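Local coordinates for protein particle-associated glycoside hydrolase (PDB 6C72) that probably degrades the capsular polysaccharide of Acinetobacter baumannii as the trimeric tailspike depolymerase of phage Fri1 during entry into the host cell, at residues 149-154 with 175-180. Numbering follows the deposited sequence.
Sequences GTFDSF and YKHGTF. With ZN (zinc ion), chain O.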
# COMPACT_ATOMS: atom_id res chain seq x y z
N GLY A 149 20.96 -19.91 -12.49
CA GLY A 149 21.44 -20.19 -13.82
C GLY A 149 22.32 -19.08 -14.36
O GLY A 149 22.70 -18.14 -13.66
N THR A 150 22.63 -19.20 -15.65
CA THR A 150 23.52 -18.29 -16.37
C THR A 150 22.77 -17.74 -17.57
O THR A 150 22.32 -18.50 -18.43
CB THR A 150 24.79 -19.02 -16.83
OG1 THR A 150 25.49 -19.58 -15.71
CG2 THR A 150 25.73 -18.07 -17.60
N PHE A 151 22.63 -16.42 -17.64
CA PHE A 151 22.05 -15.80 -18.82
C PHE A 151 22.92 -16.11 -20.05
O PHE A 151 24.15 -16.21 -19.97
CB PHE A 151 21.93 -14.28 -18.65
CG PHE A 151 20.88 -13.86 -17.63
CD1 PHE A 151 19.54 -14.03 -17.88
CD2 PHE A 151 21.26 -13.28 -16.42
CE1 PHE A 151 18.59 -13.65 -16.94
CE2 PHE A 151 20.33 -12.91 -15.48
CZ PHE A 151 18.99 -13.09 -15.74
N ASP A 152 22.26 -16.28 -21.19
CA ASP A 152 23.01 -16.39 -22.43
C ASP A 152 23.63 -15.03 -22.74
O ASP A 152 23.31 -14.01 -22.12
CB ASP A 152 22.12 -16.90 -23.56
CG ASP A 152 22.92 -17.69 -24.62
OD1 ASP A 152 24.17 -17.68 -24.56
OD2 ASP A 152 22.31 -18.35 -25.48
N SER A 153 24.55 -15.02 -23.69
CA SER A 153 25.27 -13.80 -24.01
C SER A 153 24.32 -12.72 -24.53
O SER A 153 23.34 -13.01 -25.22
CB SER A 153 26.35 -14.10 -25.04
OG SER A 153 25.75 -14.51 -26.25
N PHE A 154 24.58 -11.48 -24.14
CA PHE A 154 23.83 -10.33 -24.62
C PHE A 154 24.77 -9.42 -25.39
O PHE A 154 25.76 -8.94 -24.84
CB PHE A 154 23.18 -9.57 -23.46
CG PHE A 154 22.38 -8.39 -23.90
CD1 PHE A 154 21.08 -8.54 -24.34
CD2 PHE A 154 22.94 -7.12 -23.86
CE1 PHE A 154 20.33 -7.44 -24.75
CE2 PHE A 154 22.21 -6.02 -24.27
CZ PHE A 154 20.90 -6.18 -24.72
N TYR A 175 17.48 -9.90 -23.65
CA TYR A 175 18.17 -10.94 -22.89
C TYR A 175 17.56 -12.31 -23.16
O TYR A 175 16.38 -12.45 -23.46
CB TYR A 175 18.14 -10.65 -21.39
CG TYR A 175 16.88 -11.11 -20.67
CD1 TYR A 175 15.74 -10.34 -20.66
CD2 TYR A 175 16.84 -12.34 -20.01
CE1 TYR A 175 14.59 -10.75 -20.00
CE2 TYR A 175 15.69 -12.78 -19.34
CZ TYR A 175 14.57 -11.97 -19.34
OH TYR A 175 13.42 -12.38 -18.68
N LYS A 176 18.38 -13.34 -23.03
CA LYS A 176 17.93 -14.70 -23.26
C LYS A 176 18.49 -15.58 -22.16
O LYS A 176 19.64 -15.40 -21.73
CB LYS A 176 18.37 -15.20 -24.66
CG LYS A 176 17.85 -16.59 -24.99
CD LYS A 176 17.94 -16.93 -26.48
CE LYS A 176 19.32 -17.38 -26.90
NZ LYS A 176 19.50 -17.22 -28.38
N HIS A 177 17.68 -16.51 -21.68
CA HIS A 177 18.17 -17.47 -20.70
C HIS A 177 19.19 -18.40 -21.35
O HIS A 177 19.06 -18.77 -22.52
CB HIS A 177 17.01 -18.25 -20.09
CG HIS A 177 16.19 -17.43 -19.13
ND1 HIS A 177 16.69 -16.99 -17.93
CD2 HIS A 177 14.93 -16.96 -19.22
CE1 HIS A 177 15.77 -16.27 -17.31
NE2 HIS A 177 14.69 -16.24 -18.07
N GLY A 178 20.22 -18.75 -20.59
CA GLY A 178 21.21 -19.70 -21.06
C GLY A 178 21.09 -21.05 -20.37
O GLY A 178 21.58 -22.05 -20.88
N THR A 179 20.44 -21.08 -19.22
CA THR A 179 20.23 -22.31 -18.47
C THR A 179 18.79 -22.77 -18.67
O THR A 179 17.86 -22.00 -18.43
CB THR A 179 20.53 -22.09 -16.98
OG1 THR A 179 21.87 -21.61 -16.83
CG2 THR A 179 20.36 -23.39 -16.19
N PHE A 180 18.62 -24.01 -19.13
CA PHE A 180 17.30 -24.60 -19.33
C PHE A 180 17.18 -25.82 -18.44
O PHE A 180 17.77 -26.88 -18.72
CB PHE A 180 17.06 -24.96 -20.80
CG PHE A 180 17.13 -23.79 -21.72
CD1 PHE A 180 16.01 -22.99 -21.94
CD2 PHE A 180 18.31 -23.48 -22.40
CE1 PHE A 180 16.08 -21.91 -22.79
CE2 PHE A 180 18.38 -22.40 -23.25
CZ PHE A 180 17.28 -21.61 -23.46
ZN ZN O . 24.64 -18.87 -26.52
O HOH W 1 19.51 -18.35 -17.81
O HOH W 2 20.34 -19.73 -24.88
O HOH W 3 21.19 -12.75 -22.74
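Asp152 and Lys176 meet through both backbone and side chain: Asp152 N donates to Lys176 O at 2.8 Å, while their side chains run out together in the same direction. With CG anti to the backbone N (chi1 -150°), the Asp152 carboxylate stands beside the lysine chain, where OD2 touches Lys176 CE at 3.4 Å; Lys176 NZ, 4.2 Å from Asp152 OD2, is beyond a salt bridge but may still stabilise the negative charge. Both Asp152 carboxylate oxygens bind a zinc ion, OD1 at 2.3 Å and OD2 at a longer 2.6 Å. OD1 also accepts Ser153 N on its anti side, a bond that helps fix the carboxylate's rotation. A water donates to both Asp152 OD2 and His177 O, tying the metal ligand to the facing backbone.

Next along the chain, Phe151 puts CE1 3.8 Å from Tyr175 CD2, the two ring planes nearly perpendicular at 87° but meeting obliquely. The His177 ring runs roughly parallel to Phe151, slid so far that they barely overlap, and Tyr175 CE2 lies above one face of the His177 ring, offset toward its rim; the three rings form an aromatic cluster.

Farther along, Thr179 OG1 accepts Thr150 N in a nearly straight bond (2.8 Å, 163°) and is also hydrogen-bonded to Pro131 O. Gly178 N gives Thr150 O a weak bond. A second water accepts Thr179 N, bonds His177 ND1 and holds Thr150 O weakly.

The backbones run roughly antiparallel, bridged once at Phe151 and His177, and close the base of the long excursion that carries helix 160-165. The second subunit packs on Phe151, Phe154 and Tyr175. Strand 145-148 leads into this junction and strand 179-182 leads out, pairing in parallel with strands 133-140 and 204-207 in the parallel beta-helix characteristic of tailspikes.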